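Local coordinates for cytolethal distending toxin protein B (Haemophilus ducreyi, PDB 1SR4) that is the DNase I-like subunit of a three-part bacterial genotoxin and probably cuts DNA in host cells, leading to cell-cycle arrest, at residues 7-12 and 255-260; 37-42 and 100-105; 46-51 and 82-87; 122-127 and 135-140. All blocks are in the same frame, centred on the assembly; numbering follows the deposited sequence.

Contact 1 (7-12 and 255-260); sequences VATWNL and VSFVRD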
loop_
_atom_site.group_PDB
_atom_site.type_symbol
_atom_site.label_atom_id
_atom_site.label_comp_id
_atom_site.label_asym_id
_atom_site.label_seq_id
_atom_site.Cartn_x
_atom_site.Cartn_y
_atom_site.Cartn_z
ATOM N N VAL B 7 5.832 0.821 -12.470
ATOM C CA VAL B 7 6.884 0.936 -11.469
ATOM C C VAL B 7 6.321 1.654 -10.254
ATOM O O VAL B 7 5.482 2.530 -10.406
ATOM C CB VAL B 7 8.071 1.749 -12.030
ATOM C CG1 VAL B 7 9.181 1.896 -10.950
ATOM C CG2 VAL B 7 8.620 1.057 -13.291
ATOM N N ALA B 8 6.752 1.261 -9.056
ATOM C CA ALA B 8 6.269 1.909 -7.835
ATOM C C ALA B 8 7.383 1.966 -6.818
ATOM O O ALA B 8 8.408 1.294 -6.948
ATOM C CB ALA B 8 5.062 1.143 -7.234
ATOM N N THR B 9 7.162 2.761 -5.789
ATOM C CA THR B 9 8.140 2.901 -4.726
ATOM C C THR B 9 7.381 3.121 -3.427
ATOM O O THR B 9 6.282 3.685 -3.426
ATOM C CB THR B 9 9.060 4.134 -4.971
ATOM O OG1 THR B 9 10.073 4.202 -3.958
ATOM C CG2 THR B 9 8.232 5.438 -4.919
ATOM N N TRP B 10 7.965 2.654 -2.328
ATOM C CA TRP B 10 7.392 2.840 -1.010
ATOM C C TRP B 10 8.505 2.746 0.024
ATOM O O TRP B 10 9.327 1.838 -0.032
ATOM C CB TRP B 10 6.323 1.787 -0.686
ATOM C CG TRP B 10 5.619 2.075 0.621
ATOM C CD1 TRP B 10 5.133 3.292 1.039
ATOM C CD2 TRP B 10 5.337 1.143 1.690
ATOM N NE1 TRP B 10 4.571 3.169 2.296
ATOM C CE2 TRP B 10 4.688 1.868 2.718
ATOM C CE3 TRP B 10 5.568 -0.227 1.872
ATOM C CZ2 TRP B 10 4.271 1.264 3.921
ATOM C CZ3 TRP B 10 5.147 -0.831 3.069
ATOM C CH2 TRP B 10 4.509 -0.082 4.075
ATOM N N ASN B 11 8.547 3.711 0.942
ATOM C CA ASN B 11 9.525 3.677 2.012
ATOM C C ASN B 11 8.727 2.989 3.116
ATOM O O ASN B 11 7.777 3.550 3.657
ATOM C CB ASN B 11 9.944 5.088 2.464
ATOM C CG ASN B 11 10.991 5.042 3.562
ATOM O OD1 ASN B 11 11.013 4.106 4.372
ATOM N ND2 ASN B 11 11.850 6.040 3.609
ATOM N N LEU B 12 9.115 1.761 3.417
ATOM C CA LEU B 12 8.453 0.928 4.405
ATOM C C LEU B 12 8.694 1.319 5.865
ATOM O O LEU B 12 7.896 0.964 6.733
ATOM C CB LEU B 12 8.881 -0.532 4.150
ATOM C CG LEU B 12 8.254 -1.726 4.890
ATOM C CD1 LEU B 12 8.115 -2.909 3.912
ATOM C CD2 LEU B 12 9.136 -2.127 6.111
ATOM N N VAL B 255 4.075 5.428 -4.305
ATOM C CA VAL B 255 3.932 6.237 -5.512
ATOM C C VAL B 255 4.146 5.341 -6.730
ATOM O O VAL B 255 5.072 4.535 -6.735
ATOM C CB VAL B 255 4.993 7.350 -5.524
ATOM C CG1 VAL B 255 4.876 8.184 -6.818
ATOM C CG2 VAL B 255 4.811 8.237 -4.282
ATOM N N SER B 256 3.297 5.467 -7.748
ATOM C CA SER B 256 3.449 4.638 -8.937
ATOM C C SER B 256 3.791 5.500 -10.150
ATOM O O SER B 256 3.545 6.709 -10.155
ATOM C CB SER B 256 2.159 3.854 -9.195
ATOM O OG SER B 256 1.107 4.775 -9.404
ATOM N N PHE B 257 4.375 4.869 -11.164
ATOM C CA PHE B 257 4.787 5.546 -12.388
ATOM C C PHE B 257 4.257 4.628 -13.486
ATOM O O PHE B 257 4.749 3.521 -13.665
ATOM C CB PHE B 257 6.321 5.655 -12.413
ATOM C CG PHE B 257 6.887 6.291 -11.166
ATOM C CD1 PHE B 257 6.983 7.676 -11.049
ATOM C CD2 PHE B 257 7.206 5.504 -10.062
ATOM C CE1 PHE B 257 7.380 8.267 -9.844
ATOM C CE2 PHE B 257 7.606 6.086 -8.849
ATOM C CZ PHE B 257 7.692 7.458 -8.735
ATOM N N VAL B 258 3.233 5.104 -14.194
ATOM C CA VAL B 258 2.531 4.328 -15.215
ATOM C C VAL B 258 2.292 5.156 -16.481
ATOM O O VAL B 258 2.079 6.364 -16.401
ATOM C CB VAL B 258 1.158 3.869 -14.647
ATOM C CG1 VAL B 258 0.445 2.939 -15.611
ATOM C CG2 VAL B 258 1.366 3.165 -13.299
ATOM N N ARG B 259 2.316 4.498 -17.640
ATOM C CA ARG B 259 2.087 5.169 -18.923
ATOM C C ARG B 259 0.737 5.898 -18.929
ATOM O O ARG B 259 -0.260 5.358 -18.442
ATOM C CB ARG B 259 2.101 4.127 -20.041
ATOM C CG ARG B 259 2.028 4.678 -21.455
ATOM C CD ARG B 259 2.130 3.532 -22.445
ATOM N NE ARG B 259 0.963 2.659 -22.345
ATOM C CZ ARG B 259 1.009 1.330 -22.388
ATOM N NH1 ARG B 259 2.174 0.703 -22.525
ATOM N NH2 ARG B 259 -0.114 0.624 -22.303
ATOM N N ASP B 260 0.696 7.113 -19.472
ATOM C CA ASP B 260 -0.563 7.851 -19.534
ATOM C C ASP B 260 -1.539 7.035 -20.384
ATOM O O ASP B 260 -1.146 6.417 -21.373
ATOM C CB ASP B 260 -0.393 9.228 -20.196
ATOM C CG ASP B 260 0.559 10.138 -19.438
ATOM O OD1 ASP B 260 0.522 10.144 -18.196
ATOM O OD2 ASP B 260 1.335 10.869 -20.090
#
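Val7 and Phe257 make an antiparallel hydrogen-bonded pair between strands 7-11 and 255-259. Val7 N donates to Phe257 O at 3.1 Å, and the bond is nearly straight (173°). Phe257 N answers with a shorter bond to Val7 O, 2.7 Å. Two residues along, Thr9 N reaches Val255 O at 2.9 Å. Val255 N returns to Thr9 O at 2.9 Å. The amide and carbonyl groups of both pairs are thus satisfied by each other. Ala8 and Ser256 form the non-hydrogen-bonded pair in between. There, C-H groups face carbonyls instead, with Ala8 CA 3.1 Å from Val255 O. The N and O of Ala8 turn the other way and bond to Ile39 and Met41, so strand 7-11 is held along both edges.

Thr9 OG1 is anti to the backbone N (chi1 -176°), which leaves CG2 in the crowded position between N and the carbonyl carbon. Thr9 CG2 then lies alongside Val255, 3.8 Å from Val255 CB. Thr9 CG2 also meets the edge of the Phe257 ring, 4.0 Å from CE2. The Thr9 hydroxyl is hydrogen-bonded to Gln43 NE2, that of Ser256 weakly to Ser238 O. Val7, Thr9 and Phe257 share one face and pack on Met173 or Val175 of the second sheet. This is the middle of a beta sandwich in the DNase I-like fold, where the first and last strands of the chain are paired side by side.

Contact 2 (37-42 and 100-105); sequences ADILMV and IVSRRQ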
loop_
_atom_site.group_PDB
_atom_site.type_symbol
_atom_site.label_atom_id
_atom_site.label_comp_id
_atom_site.label_asym_id
_atom_site.label_seq_id
_atom_site.Cartn_x
_atom_site.Cartn_y
_atom_site.Cartn_z
ATOM N N ALA B 37 2.217 -3.427 -9.358
ATOM C CA ALA B 37 3.490 -3.046 -9.960
ATOM C C ALA B 37 4.287 -4.224 -10.473
ATOM O O ALA B 37 4.291 -5.298 -9.875
ATOM C CB ALA B 37 4.350 -2.256 -8.950
ATOM N N ASP B 38 4.967 -4.007 -11.590
ATOM C CA ASP B 38 5.861 -5.006 -12.173
ATOM C C ASP B 38 7.196 -4.930 -11.426
ATOM O O ASP B 38 7.935 -5.921 -11.316
ATOM C CB ASP B 38 6.132 -4.676 -13.637
ATOM C CG ASP B 38 4.893 -4.760 -14.477
ATOM O OD1 ASP B 38 4.333 -5.866 -14.563
ATOM O OD2 ASP B 38 4.480 -3.732 -15.037
ATOM N N ILE B 39 7.489 -3.728 -10.940
ATOM C CA ILE B 39 8.721 -3.446 -10.222
ATOM C C ILE B 39 8.391 -2.485 -9.101
ATOM O O ILE B 39 7.807 -1.436 -9.334
ATOM C CB ILE B 39 9.772 -2.780 -11.153
ATOM C CG1 ILE B 39 10.142 -3.747 -12.288
ATOM C CG2 ILE B 39 11.010 -2.388 -10.339
ATOM C CD1 ILE B 39 10.914 -3.123 -13.406
ATOM N N LEU B 40 8.771 -2.852 -7.884
ATOM C CA LEU B 40 8.528 -2.019 -6.723
ATOM C C LEU B 40 9.830 -1.749 -5.972
ATOM O O LEU B 40 10.515 -2.690 -5.579
ATOM C CB LEU B 40 7.568 -2.734 -5.777
ATOM C CG LEU B 40 7.432 -2.141 -4.370
ATOM C CD1 LEU B 40 6.728 -0.785 -4.441
ATOM C CD2 LEU B 40 6.638 -3.126 -3.486
ATOM N N MET B 41 10.182 -0.484 -5.775
ATOM C CA MET B 41 11.391 -0.178 -5.010
ATOM C C MET B 41 10.990 0.048 -3.556
ATOM O O MET B 41 9.960 0.677 -3.274
ATOM C CB MET B 41 12.134 1.068 -5.537
ATOM C CG MET B 41 11.478 1.873 -6.655
ATOM S SD MET B 41 11.436 1.117 -8.299
ATOM C CE MET B 41 13.010 0.147 -8.193
ATOM N N VAL B 42 11.792 -0.485 -2.634
ATOM C CA VAL B 42 11.512 -0.346 -1.210
ATOM C C VAL B 42 12.707 0.260 -0.470
ATOM O O VAL B 42 13.855 -0.098 -0.733
ATOM C CB VAL B 42 11.206 -1.722 -0.564
ATOM C CG1 VAL B 42 10.712 -1.526 0.873
ATOM C CG2 VAL B 42 10.135 -2.474 -1.379
ATOM N N ILE B 100 14.371 -4.386 -4.134
ATOM C CA ILE B 100 13.634 -4.185 -5.362
ATOM C C ILE B 100 12.891 -5.485 -5.598
ATOM O O ILE B 100 13.505 -6.553 -5.633
ATOM C CB ILE B 100 14.520 -3.924 -6.598
ATOM C CG1 ILE B 100 15.276 -2.607 -6.457
ATOM C CG2 ILE B 100 13.614 -3.814 -7.857
ATOM C CD1 ILE B 100 16.264 -2.352 -7.598
ATOM N N VAL B 101 11.570 -5.395 -5.728
ATOM C CA VAL B 101 10.746 -6.573 -6.003
ATOM C C VAL B 101 10.403 -6.487 -7.484
ATOM O O VAL B 101 9.950 -5.450 -7.953
ATOM C CB VAL B 101 9.414 -6.572 -5.212
ATOM C CG1 VAL B 101 8.626 -7.866 -5.529
ATOM C CG2 VAL B 101 9.686 -6.451 -3.714
ATOM N N SER B 102 10.604 -7.584 -8.203
ATOM C CA SER B 102 10.335 -7.620 -9.627
ATOM C C SER B 102 9.661 -8.929 -10.033
ATOM O O SER B 102 10.011 -10.007 -9.533
ATOM C CB SER B 102 11.663 -7.479 -10.382
ATOM O OG SER B 102 11.455 -7.421 -11.779
ATOM N N ARG B 103 8.706 -8.841 -10.950
ATOM C CA ARG B 103 8.028 -10.037 -11.451
ATOM C C ARG B 103 9.035 -10.811 -12.300
ATOM O O ARG B 103 9.086 -12.036 -12.259
ATOM C CB ARG B 103 6.842 -9.683 -12.359
ATOM C CG ARG B 103 5.901 -8.615 -11.863
ATOM C CD ARG B 103 4.992 -9.074 -10.738
ATOM N NE ARG B 103 4.672 -10.495 -10.780
ATOM C CZ ARG B 103 3.743 -11.065 -10.015
ATOM N NH1 ARG B 103 3.034 -10.329 -9.171
ATOM N NH2 ARG B 103 3.563 -12.382 -10.050
ATOM N N ARG B 104 9.835 -10.077 -13.070
ATOM C CA ARG B 104 10.813 -10.688 -13.948
ATOM C C ARG B 104 12.220 -10.725 -13.360
ATOM O O ARG B 104 12.628 -9.827 -12.635
ATOM C CB ARG B 104 10.805 -9.953 -15.287
ATOM C CG ARG B 104 9.511 -10.152 -16.054
ATOM C CD ARG B 104 9.357 -9.176 -17.213
ATOM N NE ARG B 104 10.334 -9.413 -18.268
ATOM C CZ ARG B 104 10.422 -8.686 -19.375
ATOM N NH1 ARG B 104 9.583 -7.672 -19.573
ATOM N NH2 ARG B 104 11.356 -8.969 -20.275
ATOM N N GLN B 105 12.963 -11.778 -13.672
ATOM C CA GLN B 105 14.319 -11.893 -13.156
ATOM C C GLN B 105 15.242 -10.815 -13.727
ATOM O O GLN B 105 15.122 -10.454 -14.893
ATOM C CB GLN B 105 14.873 -13.266 -13.489
ATOM C CG GLN B 105 16.212 -13.509 -12.864
ATOM C CD GLN B 105 16.573 -14.960 -12.893
ATOM O OE1 GLN B 105 16.435 -15.624 -13.925
ATOM N NE2 GLN B 105 17.037 -15.475 -11.760
HETATM O O HOH W 1 9.384 -7.091 -13.689
#
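Ile100 lays its CG2 methyl beside CG2 of Ile39, 3.9 Å away, and takes Met41 on another flank. The methionine chain is sharply bent. Its chi1 of 6° almost eclipses CG with the backbone N, a strained torsion, and the further bends bring CE to 4.0 Å from Ile100 CG1. On the reverse face Leu40 and Val101 sit side by side and pack on helix 20-31. Their backbones exchange two bonds, Leu40 N to Val101 O and Val101 N to Leu40 O, each 2.9 Å.

At the strand end Arg103 N donates to Asp38 O at 3.0 Å. A water donates to that same oxygen and to Ser102 OG, and accepts from Arg104 N. Ser102 OG in turn donates to a lone pair of Arg104 O at 2.8 Å, which links the end of the strand to the residues that follow it. The charged groups of Asp38 and Arg103 do not pair. Asp38 OD2 bonds to Lys6 N and Arg103 NH2 to Asn80, while Arg103 CG rests 3.4 Å from Asp38 O. Strand 39-43 here closes a beta-alpha-beta crossover from strand 7-11 through helix 20-31, and strand 98-102 extends the sheet antiparallel beyond it.

Contact 3 (46-51 and 82-87); sequences GSLPSS and VYIYYS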
loop_
_atom_site.group_PDB
_atom_site.type_symbol
_atom_site.label_atom_id
_atom_site.label_comp_id
_atom_site.label_asym_id
_atom_site.label_seq_id
_atom_site.Cartn_x
_atom_site.Cartn_y
_atom_site.Cartn_z
ATOM N N GLY B 46 14.110 -3.194 6.190
ATOM C CA GLY B 46 14.242 -4.066 7.342
ATOM C C GLY B 46 14.612 -5.455 6.844
ATOM O O GLY B 46 15.434 -5.592 5.925
ATOM N N SER B 47 14.020 -6.481 7.459
ATOM C CA SER B 47 14.234 -7.880 7.075
ATOM C C SER B 47 13.256 -8.230 5.958
ATOM O O SER B 47 12.178 -7.626 5.858
ATOM C CB SER B 47 13.952 -8.823 8.261
ATOM O OG SER B 47 14.942 -8.715 9.265
ATOM N N LEU B 48 13.605 -9.201 5.120
ATOM C CA LEU B 48 12.681 -9.594 4.048
ATOM C C LEU B 48 11.560 -10.415 4.658
ATOM O O LEU B 48 11.641 -10.797 5.824
ATOM C CB LEU B 48 13.399 -10.437 2.988
ATOM C CG LEU B 48 14.436 -9.714 2.120
ATOM C CD1 LEU B 48 14.930 -10.640 1.000
ATOM C CD2 LEU B 48 13.793 -8.466 1.512
ATOM N N PRO B 49 10.487 -10.691 3.887
ATOM C CA PRO B 49 9.393 -11.496 4.439
ATOM C C PRO B 49 10.029 -12.805 4.913
ATOM O O PRO B 49 10.958 -13.299 4.270
ATOM C CB PRO B 49 8.486 -11.709 3.227
ATOM C CG PRO B 49 8.693 -10.423 2.429
ATOM C CD PRO B 49 10.186 -10.248 2.509
ATOM N N SER B 50 9.547 -13.375 6.014
ATOM C CA SER B 50 10.149 -14.613 6.512
ATOM C C SER B 50 10.033 -15.764 5.514
ATOM O O SER B 50 10.852 -16.668 5.531
ATOM C CB SER B 50 9.518 -15.029 7.850
ATOM O OG SER B 50 8.139 -15.304 7.679
ATOM N N SER B 51 9.037 -15.735 4.631
ATOM C CA SER B 51 8.905 -16.830 3.671
ATOM C C SER B 51 9.761 -16.667 2.407
ATOM O O SER B 51 9.783 -17.560 1.549
ATOM C CB SER B 51 7.441 -17.026 3.275
ATOM O OG SER B 51 7.023 -15.969 2.449
ATOM N N VAL B 82 7.504 -13.618 -7.151
ATOM C CA VAL B 82 8.236 -12.409 -7.498
ATOM C C VAL B 82 9.663 -12.605 -7.011
ATOM O O VAL B 82 9.920 -13.416 -6.110
ATOM C CB VAL B 82 7.680 -11.118 -6.835
ATOM C CG1 VAL B 82 6.303 -10.777 -7.436
ATOM C CG2 VAL B 82 7.620 -11.276 -5.317
ATOM N N TYR B 83 10.592 -11.886 -7.626
ATOM C CA TYR B 83 11.981 -11.933 -7.212
ATOM C C TYR B 83 12.192 -10.719 -6.315
ATOM O O TYR B 83 11.513 -9.700 -6.476
ATOM C CB TYR B 83 12.907 -11.786 -8.424
ATOM C CG TYR B 83 12.964 -12.991 -9.317
ATOM C CD1 TYR B 83 13.826 -14.058 -9.034
ATOM C CD2 TYR B 83 12.158 -13.071 -10.452
ATOM C CE1 TYR B 83 13.883 -15.171 -9.867
ATOM C CE2 TYR B 83 12.203 -14.187 -11.293
ATOM C CZ TYR B 83 13.060 -15.228 -10.996
ATOM O OH TYR B 83 13.069 -16.338 -11.813
ATOM N N ILE B 84 13.105 -10.825 -5.359
ATOM C CA ILE B 84 13.434 -9.666 -4.539
ATOM C C ILE B 84 14.949 -9.517 -4.556
ATOM O O ILE B 84 15.659 -10.472 -4.248
ATOM C CB ILE B 84 13.033 -9.790 -3.040
ATOM C CG1 ILE B 84 11.529 -10.070 -2.885
ATOM C CG2 ILE B 84 13.392 -8.457 -2.323
ATOM C CD1 ILE B 84 11.073 -10.300 -1.412
ATOM N N TYR B 85 15.441 -8.331 -4.925
ATOM C CA TYR B 85 16.885 -8.048 -4.926
ATOM C C TYR B 85 17.065 -7.191 -3.675
ATOM O O TYR B 85 16.508 -6.100 -3.554
ATOM C CB TYR B 85 17.268 -7.338 -6.211
ATOM C CG TYR B 85 17.089 -8.275 -7.376
ATOM C CD1 TYR B 85 18.061 -9.240 -7.668
ATOM C CD2 TYR B 85 15.889 -8.305 -8.094
ATOM C CE1 TYR B 85 17.837 -10.222 -8.636
ATOM C CE2 TYR B 85 15.657 -9.284 -9.068
ATOM C CZ TYR B 85 16.637 -10.245 -9.328
ATOM O OH TYR B 85 16.391 -11.266 -10.241
ATOM N N TYR B 86 17.830 -7.728 -2.740
ATOM C CA TYR B 86 18.000 -7.141 -1.415
ATOM C C TYR B 86 19.423 -6.689 -1.085
ATOM O O TYR B 86 20.377 -7.454 -1.217
ATOM C CB TYR B 86 17.518 -8.216 -0.433
ATOM C CG TYR B 86 17.592 -7.935 1.050
ATOM C CD1 TYR B 86 16.920 -6.849 1.617
ATOM C CD2 TYR B 86 18.217 -8.846 1.908
ATOM C CE1 TYR B 86 16.855 -6.681 3.005
ATOM C CE2 TYR B 86 18.159 -8.688 3.304
ATOM C CZ TYR B 86 17.472 -7.604 3.842
ATOM O OH TYR B 86 17.390 -7.461 5.215
ATOM N N SER B 87 19.551 -5.443 -0.656
ATOM C CA SER B 87 20.843 -4.895 -0.285
ATOM C C SER B 87 20.756 -4.574 1.203
ATOM O O SER B 87 20.168 -3.571 1.599
ATOM C CB SER B 87 21.130 -3.638 -1.097
ATOM O OG SER B 87 22.317 -3.023 -0.634
#
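This is a loop-on-strand contact. The loop between strands 39-43 and 53-54 lies against one face of strand 81-87, with Leu48 and Tyr86 at its centre. Leu48 covers a face of the Tyr86 ring in a CH-pi contact. Its CG stands 3.7 Å from the ring centroid and only 7° off the normal. Both branches spread over the same face: CD2 lies 3.5 Å from Tyr86 CD1, while CD1 of the leucine sits over CG and near CB at the root of the tyrosine. The two side chains run past each other in opposite directions. Tyr86 is extended, with CG anti to the backbone N (chi1 179°), and this carries its hydroxyl across to the loop.

There Tyr86 OH donates to Gly46 O at 2.8 Å. The carbonyl oxygen lies in the plane of the ring, at its edge. It also accepts a bond from Asn97 ND2, so two donors grip it. The ring is therefore fixed at its tip by the hydrogen bond and pressed on one face by leucine. Nearer the start of the strand segment, Leu48 CD2 touches Ile84 CG2 at 3.9 Å. Pro49 CD and Ile84 CD1 meet tip to tip at 4.0 Å.

Trp23 of helix 20-31 packs on both Leu48 and Pro49. Tyr69 and Trp71 of strand 67-72 line the contact too, and Ile84 rests on Ala99 and Val101 of strand 98-102.

Contact 4 (122-127 and 135-140); sequences RPAVGI and FTVHAL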
loop_
_atom_site.group_PDB
_atom_site.type_symbol
_atom_site.label_atom_id
_atom_site.label_comp_id
_atom_site.label_asym_id
_atom_site.label_seq_id
_atom_site.Cartn_x
_atom_site.Cartn_y
_atom_site.Cartn_z
ATOM N N ARG B 122 23.898 6.392 1.132
ATOM C CA ARG B 122 23.553 5.071 0.600
ATOM C C ARG B 122 23.638 5.071 -0.931
ATOM O O ARG B 122 23.244 6.048 -1.594
ATOM C CB ARG B 122 22.132 4.705 1.033
ATOM C CG ARG B 122 21.949 4.587 2.554
ATOM C CD ARG B 122 20.466 4.641 2.926
ATOM N NE ARG B 122 19.922 6.000 2.900
ATOM C CZ ARG B 122 20.112 6.907 3.859
ATOM N NH1 ARG B 122 20.834 6.609 4.930
ATOM N NH2 ARG B 122 19.555 8.109 3.761
ATOM N N PRO B 123 24.145 3.978 -1.518
ATOM C CA PRO B 123 24.259 3.909 -2.974
ATOM C C PRO B 123 22.935 3.608 -3.653
ATOM O O PRO B 123 21.969 3.188 -3.011
ATOM C CB PRO B 123 25.259 2.769 -3.183
ATOM C CG PRO B 123 24.860 1.807 -2.078
ATOM C CD PRO B 123 24.676 2.748 -0.886
ATOM N N ALA B 124 22.877 3.833 -4.957
ATOM C CA ALA B 124 21.666 3.499 -5.692
ATOM C C ALA B 124 21.870 2.016 -6.013
ATOM O O ALA B 124 22.992 1.602 -6.351
ATOM C CB ALA B 124 21.572 4.317 -6.981
ATOM N N VAL B 125 20.814 1.214 -5.887
ATOM C CA VAL B 125 20.900 -0.217 -6.181
ATOM C C VAL B 125 19.885 -0.457 -7.289
ATOM O O VAL B 125 18.744 0.000 -7.198
ATOM C CB VAL B 125 20.550 -1.055 -4.927
ATOM C CG1 VAL B 125 20.587 -2.556 -5.250
ATOM C CG2 VAL B 125 21.545 -0.738 -3.811
ATOM N N GLY B 126 20.287 -1.153 -8.345
ATOM C CA GLY B 126 19.353 -1.360 -9.440
ATOM C C GLY B 126 19.476 -2.646 -10.221
ATOM O O GLY B 126 20.452 -3.397 -10.094
ATOM N N ILE B 127 18.465 -2.904 -11.038
ATOM C CA ILE B 127 18.451 -4.093 -11.863
ATOM C C ILE B 127 18.085 -3.745 -13.296
ATOM O O ILE B 127 17.289 -2.830 -13.575
ATOM C CB ILE B 127 17.437 -5.147 -11.353
ATOM C CG1 ILE B 127 16.027 -4.538 -11.334
ATOM C CG2 ILE B 127 17.863 -5.661 -9.980
ATOM C CD1 ILE B 127 14.916 -5.522 -10.981
ATOM N N PHE B 135 16.511 1.658 -10.657
ATOM C CA PHE B 135 17.205 1.843 -9.379
ATOM C C PHE B 135 16.281 2.274 -8.235
ATOM O O PHE B 135 15.289 2.971 -8.447
ATOM C CB PHE B 135 18.275 2.941 -9.501
ATOM C CG PHE B 135 19.436 2.593 -10.390
ATOM C CD1 PHE B 135 20.592 2.031 -9.851
ATOM C CD2 PHE B 135 19.388 2.859 -11.757
ATOM C CE1 PHE B 135 21.687 1.740 -10.664
ATOM C CE2 PHE B 135 20.469 2.579 -12.585
ATOM C CZ PHE B 135 21.625 2.018 -12.042
ATOM N N THR B 136 16.646 1.872 -7.024
ATOM C CA THR B 136 15.946 2.278 -5.819
ATOM C C THR B 136 16.970 3.150 -5.064
ATOM O O THR B 136 18.136 2.785 -4.952
ATOM C CB THR B 136 15.524 1.055 -4.916
ATOM O OG1 THR B 136 14.883 1.541 -3.728
ATOM C CG2 THR B 136 16.733 0.226 -4.491
ATOM N N VAL B 137 16.546 4.314 -4.584
ATOM C CA VAL B 137 17.428 5.196 -3.832
ATOM C C VAL B 137 16.781 5.687 -2.558
ATOM O O VAL B 137 15.551 5.736 -2.427
ATOM C CB VAL B 137 17.831 6.473 -4.611
ATOM C CG1 VAL B 137 18.644 6.106 -5.824
ATOM C CG2 VAL B 137 16.563 7.275 -4.985
ATOM N N HIS B 138 17.636 6.048 -1.614
ATOM C CA HIS B 138 17.200 6.601 -0.355
ATOM C C HIS B 138 18.259 7.641 -0.011
ATOM O O HIS B 138 19.269 7.325 0.619
ATOM C CB HIS B 138 17.125 5.523 0.734
ATOM C CG HIS B 138 16.605 6.040 2.041
ATOM N ND1 HIS B 138 16.408 5.236 3.141
ATOM C CD2 HIS B 138 16.244 7.289 2.420
ATOM C CE1 HIS B 138 15.946 5.964 4.141
ATOM N NE2 HIS B 138 15.834 7.215 3.730
ATOM N N ALA B 139 18.036 8.880 -0.444
ATOM C CA ALA B 139 18.997 9.960 -0.202
ATOM C C ALA B 139 19.018 10.390 1.262
ATOM O O ALA B 139 18.103 10.068 2.044
ATOM C CB ALA B 139 18.681 11.157 -1.107
ATOM N N LEU B 140 20.054 11.140 1.628
ATOM C CA LEU B 140 20.225 11.615 2.996
ATOM C C LEU B 140 19.073 12.493 3.477
ATOM O O LEU B 140 18.560 13.327 2.731
ATOM C CB LEU B 140 21.562 12.369 3.118
ATOM C CG LEU B 140 22.814 11.497 2.890
ATOM C CD1 LEU B 140 24.044 12.358 2.567
ATOM C CD2 LEU B 140 23.064 10.655 4.144
HETATM O O HOH W 2 21.973 8.465 0.961
HETATM O O HOH W 3 20.408 5.211 -2.150
#
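Strands 124-129 and 132-138 form an antiparallel hairpin, paired here through Val125 and Thr136, and their chains spread apart toward Arg122 and His138. Val125 N donates to Thr136 O at 3.2 Å, and Thr136 N returns to Val125 O at 2.8 Å. Past Ala124 the direct ladder gives way to water. One water links Pro123 O to His138 N, and a second links Arg122 N to His138 O.

Arg122 closes the wider end. Its chain bends at chi3 (-78°), which folds the guanidinium back over the histidine. NE donates to His138 O at 2.7 Å, with the oxygen tilted 21° out of the guanidinium plane. NH2 makes a weak bond to Ala139 O at 3.0 Å. NE also stands over a face of the imidazole, toward the rim, 3.4 Å from CG of His138. The two planes are 47° apart, so they do not stack flat. Arg122 NH2 has a salt bridge to Asp11 of the CdtC subunit as well, which ties this corner to the assembly.

At the paired end Ala124 CB touches both Val137 CG1, at 3.6 Å, and Phe135 CD1. The Phe135 ring swings across the glycine, with CD1 3.5 Å from Gly126 N.

Phe135, Val137 and Ala124 pack on helix 147-159. The Val125 and Thr136 face meets strand 98-102 of the other sheet. Strand 108-112 pairs with strand 124-129, and strand 171-175 with strand 132-138.

Contacts 1, 2 and 3 lie in or on one sheet, and contact 4 belongs to the second sheet packed against it. Contacts 1 and 2 have centres about 10 Å apart and meet where neighbouring strands 7-11 and 39-43 pair, with Ala8 bonded to Ile39 and Met41. Strands 81-87 and 98-102 join contact 3 to contact 2. Between the sheets, Met41 CB sits 3.3 Å from Thr136 OG1, and Ile100 CD1 is 3.4 Å from Val125 O. Gln43 bonds to both Thr9 and Thr136. Contacts 1 and 4 pack where Asn11 ND2 is 4.1 Å from His138 CE1. Asn11 ND2 is hydrogen-bonded to Glu44 and Asp177, an arrangement consistent with the active-site end of a DNase I-like nuclease.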